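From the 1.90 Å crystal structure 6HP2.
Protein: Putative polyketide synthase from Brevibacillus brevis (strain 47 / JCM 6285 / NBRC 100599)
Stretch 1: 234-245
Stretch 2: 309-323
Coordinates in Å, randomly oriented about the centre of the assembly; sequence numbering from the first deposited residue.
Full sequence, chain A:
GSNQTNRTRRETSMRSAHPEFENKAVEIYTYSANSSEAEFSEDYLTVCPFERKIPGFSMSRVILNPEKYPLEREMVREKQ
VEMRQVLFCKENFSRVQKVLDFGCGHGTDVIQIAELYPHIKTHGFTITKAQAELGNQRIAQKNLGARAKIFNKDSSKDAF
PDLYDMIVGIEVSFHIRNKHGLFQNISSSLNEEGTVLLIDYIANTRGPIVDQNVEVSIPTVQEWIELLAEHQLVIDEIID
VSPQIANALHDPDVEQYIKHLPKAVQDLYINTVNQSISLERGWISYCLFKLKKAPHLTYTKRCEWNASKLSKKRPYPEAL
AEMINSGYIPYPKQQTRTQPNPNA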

# COMPACT_ATOMS: atom_id res chain seq x y z
N VAL A 234 -14.56 -7.93 -5.82
CA VAL A 234 -14.27 -9.18 -5.15
C VAL A 234 -12.79 -9.36 -5.05
O VAL A 234 -12.02 -8.85 -5.86
N ILE A 235 -12.43 -10.16 -4.06
CA ILE A 235 -11.06 -10.48 -3.76
C ILE A 235 -10.61 -11.60 -4.66
O ILE A 235 -11.09 -12.73 -4.54
N ASP A 236 -9.61 -11.32 -5.51
CA ASP A 236 -9.01 -12.39 -6.30
C ASP A 236 -7.92 -13.09 -5.49
O ASP A 236 -7.75 -14.32 -5.60
N GLU A 237 -7.18 -12.31 -4.70
CA GLU A 237 -6.09 -12.80 -3.89
C GLU A 237 -5.92 -11.89 -2.70
O GLU A 237 -6.05 -10.65 -2.81
N ILE A 238 -5.74 -12.49 -1.53
CA ILE A 238 -5.47 -11.74 -0.29
C ILE A 238 -4.29 -12.42 0.38
O ILE A 238 -4.28 -13.65 0.55
N ILE A 239 -3.25 -11.65 0.70
CA ILE A 239 -2.04 -12.19 1.25
C ILE A 239 -1.76 -11.57 2.61
O ILE A 239 -1.76 -10.35 2.72
N ASP A 240 -1.48 -12.37 3.63
CA ASP A 240 -1.25 -11.82 4.96
C ASP A 240 0.26 -11.66 5.23
O ASP A 240 1.00 -12.64 5.21
N VAL A 241 0.71 -10.43 5.48
CA VAL A 241 2.12 -10.18 5.76
C VAL A 241 2.38 -9.78 7.21
O VAL A 241 3.49 -9.37 7.54
N SER A 242 1.37 -9.91 8.07
CA SER A 242 1.50 -9.49 9.47
C SER A 242 2.74 -10.01 10.21
O SER A 242 3.43 -9.22 10.86
N PRO A 243 3.04 -11.32 10.11
CA PRO A 243 4.22 -11.74 10.87
C PRO A 243 5.51 -11.09 10.38
O PRO A 243 6.34 -10.69 11.19
N GLN A 244 5.69 -11.01 9.07
CA GLN A 244 6.89 -10.41 8.50
C GLN A 244 7.03 -8.93 8.85
O GLN A 244 8.12 -8.46 9.14
N ILE A 245 5.92 -8.20 8.83
CA ILE A 245 5.95 -6.79 9.17
C ILE A 245 6.35 -6.64 10.62
O ILE A 245 7.24 -5.86 10.95
N LYS A 309 -12.38 -15.99 0.60
CA LYS A 309 -11.00 -15.58 0.46
C LYS A 309 -10.41 -15.14 1.80
O LYS A 309 -9.25 -15.45 2.10
N LEU A 310 -11.17 -14.38 2.58
CA LEU A 310 -10.62 -13.88 3.85
C LEU A 310 -10.50 -14.97 4.92
O LEU A 310 -9.75 -14.77 5.89
N SER A 311 -11.15 -16.13 4.73
CA SER A 311 -11.03 -17.22 5.69
C SER A 311 -9.74 -18.00 5.48
O SER A 311 -9.39 -18.81 6.33
N LYS A 312 -8.99 -17.73 4.41
CA LYS A 312 -7.75 -18.48 4.14
C LYS A 312 -6.77 -17.56 3.42
O LYS A 312 -6.36 -17.75 2.28
N LYS A 313 -6.38 -16.50 4.09
CA LYS A 313 -5.40 -15.58 3.55
C LYS A 313 -4.10 -16.29 3.27
O LYS A 313 -3.69 -17.18 4.02
N ARG A 314 -3.43 -15.92 2.17
CA ARG A 314 -2.21 -16.61 1.81
C ARG A 314 -1.08 -16.04 2.64
O ARG A 314 -0.95 -14.82 2.69
N PRO A 315 -0.24 -16.87 3.24
CA PRO A 315 0.98 -16.34 3.89
C PRO A 315 1.93 -15.70 2.89
O PRO A 315 2.20 -16.22 1.80
N TYR A 316 2.47 -14.52 3.20
CA TYR A 316 3.40 -13.83 2.29
C TYR A 316 4.60 -14.67 1.84
O TYR A 316 5.02 -14.57 0.69
N PRO A 317 5.18 -15.48 2.79
CA PRO A 317 6.29 -16.29 2.29
C PRO A 317 5.88 -17.23 1.18
O PRO A 317 6.70 -17.49 0.28
N GLU A 318 4.63 -17.70 1.19
CA GLU A 318 4.16 -18.61 0.15
C GLU A 318 3.99 -17.86 -1.15
O GLU A 318 4.40 -18.35 -2.21
N ALA A 319 3.38 -16.67 -1.09
CA ALA A 319 3.24 -15.82 -2.28
C ALA A 319 4.59 -15.36 -2.82
O ALA A 319 4.78 -15.27 -4.05
N LEU A 320 5.50 -14.97 -1.93
CA LEU A 320 6.84 -14.57 -2.35
C LEU A 320 7.55 -15.72 -3.04
O LEU A 320 8.16 -15.54 -4.11
N ALA A 321 7.49 -16.92 -2.46
CA ALA A 321 8.16 -18.07 -3.06
C ALA A 321 7.52 -18.44 -4.40
O ALA A 321 8.21 -18.88 -5.34
N GLU A 322 6.20 -18.29 -4.50
CA GLU A 322 5.53 -18.53 -5.78
C GLU A 322 6.00 -17.54 -6.83
O GLU A 322 6.29 -17.89 -7.96
N MET A 323 6.07 -16.26 -6.47
CA MET A 323 6.62 -15.27 -7.40
C MET A 323 8.02 -15.62 -7.88
O MET A 323 8.30 -15.61 -9.08

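Charged side chains flank a short parallel pairing of Ile239 and Asp240 with Arg314 and Pro315. Glu237 (chi1 t, chi2 t) starts sideways, but its extended chain brings OE2 3.0 Å from Arg314 NH1, a salt bridge. Arg314 (m, t, p) is shared: its NH2 also pairs with Glu318 OE2 at 3.2 Å and its NH1 with Glu322 OE2 at 3.4 Å, so one guanidinium gathers three carboxylates, although the arginine is poorly ordered. Lys309 (m, m, t, t) points toward stretch 1, and its NZ donates to Asp236 O at 3.0 Å; water 1 accepts from Lys309 NZ (2.9 Å) and donates to Asp236 OD1 (3.1 Å). Asp240 (t) divides its carboxylate: OD2 forms a salt bridge with Lys313 NZ (3.4 Å), its hydrogen bond weak, while OD1 accepts from Ser242 N (2.9 Å) and Ser242 OG (2.5 Å) at the start of the helix.

Packing, mostly apolar, follows. Ile239 (m, t), on the same sheet face as Arg314, sets CD1 3.6 Å from Ala319 CB and CG2 3.9 Å from Tyr316 CB. Tyr316 (chi1 t) points toward stretch 1; Val241 CG1 lies over one ring face, 3.9 Å from the centroid. Nearby, Gln244 NE2 reaches 3.3 Å from Pro317 CG. At the other end, Leu310 (m, t) meets Ile235 CD1 through CG (3.8 Å) and Ile238 CG1 through CD2 (4.0 Å).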

# COMPACT_ATOMS: atom_id res chain seq x y z
CB VAL A 234 -14.92 -10.38 -5.91
CG1 VAL A 234 -16.41 -10.22 -5.83
CG2 VAL A 234 -14.46 -10.39 -7.35
CB ILE A 235 -10.89 -10.85 -2.29
CG1 ILE A 235 -11.24 -9.67 -1.42
CG2 ILE A 235 -9.47 -11.39 -2.08
CD1 ILE A 235 -11.48 -10.08 0.08
CB ASP A 236 -8.45 -11.80 -7.61
CG ASP A 236 -7.99 -12.90 -8.57
OD1 ASP A 236 -8.79 -13.80 -8.87
OD2 ASP A 236 -6.82 -12.86 -8.99
CB GLU A 237 -4.79 -12.85 -4.72
CG GLU A 237 -3.67 -13.60 -4.05
CD GLU A 237 -2.51 -13.95 -5.00
OE1 GLU A 237 -2.65 -13.72 -6.21
OE2 GLU A 237 -1.47 -14.44 -4.54
CB ILE A 238 -6.70 -11.65 0.64
CG1 ILE A 238 -6.41 -10.96 1.97
CG2 ILE A 238 -7.28 -13.10 0.91
CD1 ILE A 238 -6.37 -9.48 1.88
CB ILE A 239 -0.87 -11.88 0.31
CG1 ILE A 239 -1.04 -12.59 -1.03
CG2 ILE A 239 0.44 -12.26 0.96
CD1 ILE A 239 -0.14 -12.07 -2.13
CB ASP A 240 -1.87 -12.73 6.01
CG ASP A 240 -1.77 -12.16 7.41
OD1 ASP A 240 -1.28 -11.02 7.55
OD2 ASP A 240 -2.19 -12.84 8.36
CB VAL A 241 2.67 -9.04 4.87
CG1 VAL A 241 4.16 -9.23 4.64
CG2 VAL A 241 1.92 -8.96 3.55
CB SER A 242 0.23 -9.83 10.26
OG SER A 242 -0.93 -9.48 9.54
CB PRO A 243 4.27 -13.26 10.65
CG PRO A 243 2.94 -13.63 10.08
CD PRO A 243 2.47 -12.42 9.33
CB GLN A 244 6.94 -10.61 6.99
CG GLN A 244 7.14 -12.06 6.57
CD GLN A 244 5.96 -12.95 6.92
OE1 GLN A 244 4.80 -12.53 6.81
NE2 GLN A 244 6.24 -14.17 7.35
CB ILE A 245 4.58 -6.13 9.00
CG1 ILE A 245 4.16 -6.22 7.54
CG2 ILE A 245 4.64 -4.67 9.44
CD1 ILE A 245 5.07 -5.48 6.59
CB LYS A 309 -10.91 -14.42 -0.55
CG LYS A 309 -11.29 -14.88 -1.98
CD LYS A 309 -10.13 -15.68 -2.57
CE LYS A 309 -10.49 -16.18 -3.97
NZ LYS A 309 -9.27 -16.69 -4.64
CB LEU A 310 -11.48 -12.74 4.35
CG LEU A 310 -11.31 -11.42 3.58
CD1 LEU A 310 -12.35 -10.42 3.84
CD2 LEU A 310 -9.98 -10.79 3.87
CB SER A 311 -12.25 -18.16 5.60
OG SER A 311 -12.18 -18.97 4.42
CB LYS A 312 -8.05 -19.75 3.35
CG LYS A 312 -8.85 -19.56 2.10
CD LYS A 312 -9.21 -20.92 1.51
CE LYS A 312 -9.61 -20.80 0.05
NZ LYS A 312 -10.85 -20.01 -0.13
CB LYS A 313 -5.20 -14.46 4.58
CG LYS A 313 -6.40 -13.68 4.89
CD LYS A 313 -6.08 -12.54 5.88
CE LYS A 313 -6.07 -13.15 7.33
NZ LYS A 313 -5.56 -12.18 8.35
CB ARG A 314 -1.88 -16.44 0.32
CG ARG A 314 -3.01 -16.95 -0.60
CD ARG A 314 -2.61 -16.92 -2.06
NE ARG A 314 -1.46 -17.78 -2.31
CZ ARG A 314 -0.93 -17.98 -3.51
NH1 ARG A 314 -1.46 -17.40 -4.58
NH2 ARG A 314 0.12 -18.77 -3.65
CB PRO A 315 1.64 -17.57 4.56
CG PRO A 315 0.49 -18.62 4.63
CD PRO A 315 -0.42 -18.34 3.43
CB TYR A 316 3.83 -12.50 2.93
CG TYR A 316 4.82 -11.67 2.16
CD1 TYR A 316 4.41 -10.84 1.13
CD2 TYR A 316 6.17 -11.69 2.48
CE1 TYR A 316 5.31 -10.07 0.43
CE2 TYR A 316 7.08 -10.91 1.79
CZ TYR A 316 6.64 -10.11 0.76
OH TYR A 316 7.53 -9.33 0.06
CB PRO A 317 6.74 -17.09 3.51
CG PRO A 317 6.28 -16.19 4.71
CD PRO A 317 4.97 -15.66 4.24
CB GLU A 318 2.85 -19.29 0.56
CG GLU A 318 2.23 -20.17 -0.53
CD GLU A 318 0.80 -20.62 -0.20
OE1 GLU A 318 0.51 -20.91 0.99
OE2 GLU A 318 -0.03 -20.66 -1.13
CB ALA A 319 2.36 -14.62 -1.94
CB LEU A 320 7.65 -14.12 -1.13
CG LEU A 320 9.10 -13.77 -1.29
CD1 LEU A 320 9.32 -12.59 -2.28
CD2 LEU A 320 9.69 -13.44 0.11
CB ALA A 321 8.12 -19.23 -2.07
CB GLU A 322 4.01 -18.43 -5.61
CG GLU A 322 3.19 -18.69 -6.88
CD GLU A 322 1.73 -18.31 -6.75
OE1 GLU A 322 0.87 -19.15 -7.06
OE2 GLU A 322 1.42 -17.17 -6.36
CB MET A 323 6.60 -13.88 -6.73
CG MET A 323 7.10 -12.83 -7.64
SD MET A 323 7.21 -11.20 -6.87
CE MET A 323 8.78 -11.52 -6.08
O HOH W 1 -9.50 -16.53 -7.53